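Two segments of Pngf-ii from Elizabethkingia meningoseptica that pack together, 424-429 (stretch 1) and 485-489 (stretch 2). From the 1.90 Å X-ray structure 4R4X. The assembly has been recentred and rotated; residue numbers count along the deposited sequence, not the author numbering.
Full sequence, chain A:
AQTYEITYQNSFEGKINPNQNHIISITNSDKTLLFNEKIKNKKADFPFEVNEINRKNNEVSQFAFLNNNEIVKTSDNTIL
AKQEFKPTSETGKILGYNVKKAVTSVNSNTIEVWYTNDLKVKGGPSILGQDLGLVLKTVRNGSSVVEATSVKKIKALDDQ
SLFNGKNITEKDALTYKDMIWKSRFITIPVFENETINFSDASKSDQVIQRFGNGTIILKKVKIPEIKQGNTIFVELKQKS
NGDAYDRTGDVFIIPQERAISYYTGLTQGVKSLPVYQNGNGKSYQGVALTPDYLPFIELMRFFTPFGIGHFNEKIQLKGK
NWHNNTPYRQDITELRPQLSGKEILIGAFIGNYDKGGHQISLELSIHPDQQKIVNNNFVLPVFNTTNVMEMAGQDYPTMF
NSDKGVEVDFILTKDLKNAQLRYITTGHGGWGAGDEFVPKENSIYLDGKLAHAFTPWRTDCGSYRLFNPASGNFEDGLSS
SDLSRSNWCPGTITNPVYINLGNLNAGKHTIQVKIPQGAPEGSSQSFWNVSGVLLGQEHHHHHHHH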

# COMPACT_ATOMS: atom_id res chain seq x y z
N ILE A 424 -16.69 -3.97 -9.68
CA ILE A 424 -16.71 -4.62 -8.36
C ILE A 424 -18.12 -5.10 -8.09
O ILE A 424 -19.05 -4.31 -8.07
N THR A 425 -18.28 -6.40 -7.88
CA THR A 425 -19.59 -6.97 -7.63
C THR A 425 -19.60 -7.92 -6.45
O THR A 425 -18.70 -8.78 -6.33
N THR A 426 -20.62 -7.76 -5.60
CA THR A 426 -20.93 -8.74 -4.55
C THR A 426 -22.44 -8.94 -4.42
O THR A 426 -23.23 -8.01 -4.58
N GLY A 427 -22.81 -10.19 -4.16
CA GLY A 427 -24.16 -10.62 -4.05
C GLY A 427 -24.51 -10.82 -2.59
O GLY A 427 -23.68 -11.27 -1.79
N HIS A 428 -25.74 -10.44 -2.25
CA HIS A 428 -26.23 -10.45 -0.86
C HIS A 428 -27.65 -10.99 -0.74
O HIS A 428 -28.39 -11.05 -1.73
N GLY A 429 -28.03 -11.34 0.49
CA GLY A 429 -29.26 -12.10 0.77
C GLY A 429 -28.85 -13.26 1.64
O GLY A 429 -28.43 -14.29 1.12
N ARG A 485 -19.38 -17.96 -1.22
CA ARG A 485 -20.25 -16.81 -1.36
C ARG A 485 -20.09 -16.14 -2.70
O ARG A 485 -19.11 -16.38 -3.40
N SER A 486 -21.04 -15.26 -3.03
CA SER A 486 -21.04 -14.49 -4.27
C SER A 486 -20.04 -13.34 -4.22
O SER A 486 -20.40 -12.15 -4.13
N ASN A 487 -18.78 -13.73 -4.28
CA ASN A 487 -17.63 -12.86 -4.54
C ASN A 487 -17.09 -12.12 -3.33
O ASN A 487 -16.38 -11.12 -3.48
N TRP A 488 -17.37 -12.65 -2.15
CA TRP A 488 -16.70 -12.12 -0.96
C TRP A 488 -16.52 -13.14 0.13
O TRP A 488 -17.23 -14.12 0.15
N CYS A 489 -15.55 -12.90 1.01
CA CYS A 489 -15.36 -13.73 2.21
C CYS A 489 -15.18 -12.78 3.38
O CYS A 489 -14.37 -11.85 3.30

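This is a small, largely buried and mainly polar contact, in which the edge of a strand is held by a loop through three well-aligned hydrogen bonds, two of them donated by side chains of the loop, with van der Waals packing around a tryptophan ring. The two stretches together bury 281 Å² and lie close in space although no touching pair is fewer than 59 positions apart in sequence; the nearest CA approaches are 5.0 Å between Gly427 CA and Ser486 CA and 5.3 Å between Thr426 CA and Asn487 CA.

The loop supplies the inward-pointing groups: the CA-to-CB bonds of Ser486, Asn487 and Trp488 all point toward the strand, whereas those of Thr425, Thr426 and His428 run sideways. Two of the three, Asn487 and Trp488, donate hydrogen bonds to main-chain oxygens of the strand. Asn487, with chi1 at -145°, between the standard wells, and chi2 at 31°, directs its amide so that Asn487 ND2 donates to Thr425 O at 2.8 Å with an N-H...O angle of 164°. The same Asn487 ND2 lies 3.9 Å from Thr425 CG2, a methyl carried by a t rotamer. At Gly427, two residues along the strand from Thr425, the acceptor is Gly427 O, which Trp488 NE1 reaches at 2.9 Å and 167°. That oxygen sits at the edge of the indole, near its plane, as a straight bond from the ring nitrogen requires.

Between these side-chain anchors lies a main-chain one, in which Gly427 N donates to Ser486 O at 3.1 Å and 168°. The same acceptor also receives a CA-H...O contact from Thr426, with Thr426 CA to Ser486 O at 3.5 Å and an angle of 141° at the hydrogen. Gly427 thus uses both its N and its O across the contact. Its lack of a side chain matters here, because an ideal CB on Gly427 would fall 2.9 Å from Ser486 CB, a clash. Ser486 itself is an m rotamer whose OG is hydrogen-bonded elsewhere in the structure.

Trp488, with chi1 at 56° (p) and chi2 at -77°, has the largest area covered by the opposing stretch, 61 Å². Trp488 CD1 approaches Thr426 CB to 3.6 Å, while Thr426 CG2 comes within 3.7 Å of Asn487 O. The p rotamer of Thr426 also places Thr426 OG1 2.8 Å from His428 NE2, a hydrogen bond within the strand that links residues two apart.

His428 is an m rotamer with chi2 at -87°. Although its CA-to-CB bond runs sideways, the end of the side chain comes nearer the loop, bringing His428 CE1 to 3.6 Å from Trp488 NE1. The imidazole of His428 and the indole five-membered ring of Trp488 have planes 27° apart and centroids separated by 4.8 Å, but they are slid apart and barely overlap.

Ile424, Gly429, Arg485 and Cys489 make no contact across the pair. Cys489 is out of reach, and is bonded covalently to a group elsewhere in the structure.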

# COMPACT_ATOMS: atom_id res chain seq x y z
CB ILE A 424 -16.28 -3.66 -7.24
CG1 ILE A 424 -14.92 -3.07 -7.57
CG2 ILE A 424 -16.21 -4.39 -5.89
CD1 ILE A 424 -14.43 -2.02 -6.58
CB THR A 425 -20.17 -7.70 -8.87
OG1 THR A 425 -21.45 -8.24 -8.54
CG2 THR A 425 -19.22 -8.83 -9.37
CB THR A 426 -20.33 -8.37 -3.18
OG1 THR A 426 -20.82 -7.10 -2.72
CG2 THR A 426 -18.83 -8.33 -3.26
CB HIS A 428 -26.16 -9.03 -0.29
CG HIS A 428 -24.79 -8.46 -0.36
ND1 HIS A 428 -23.85 -8.66 0.63
CD2 HIS A 428 -24.15 -7.80 -1.35
CE1 HIS A 428 -22.71 -8.12 0.26
NE2 HIS A 428 -22.86 -7.59 -0.94
CB ARG A 485 -19.91 -15.80 -0.28
CG ARG A 485 -20.42 -16.15 1.10
CD ARG A 485 -19.84 -15.16 2.10
NE ARG A 485 -20.46 -15.29 3.41
CZ ARG A 485 -20.05 -16.08 4.40
NH1 ARG A 485 -19.02 -16.89 4.27
NH2 ARG A 485 -20.72 -16.06 5.54
CB SER A 486 -22.44 -13.97 -4.58
OG SER A 486 -23.29 -15.04 -4.96
CB ASN A 487 -17.88 -11.89 -5.69
CG ASN A 487 -16.63 -11.63 -6.52
OD1 ASN A 487 -15.78 -12.50 -6.65
ND2 ASN A 487 -16.53 -10.44 -7.10
CB TRP A 488 -17.47 -10.95 -0.41
CG TRP A 488 -18.93 -11.16 -0.08
CD1 TRP A 488 -19.98 -11.23 -0.95
CD2 TRP A 488 -19.50 -11.20 1.24
NE1 TRP A 488 -21.16 -11.33 -0.26
CE2 TRP A 488 -20.89 -11.33 1.09
CE3 TRP A 488 -18.96 -11.19 2.53
CZ2 TRP A 488 -21.75 -11.41 2.17
CZ3 TRP A 488 -19.83 -11.27 3.62
CH2 TRP A 488 -21.20 -11.37 3.43
CB CYS A 489 -14.09 -14.59 2.12
SG CYS A 489 -14.01 -15.88 0.85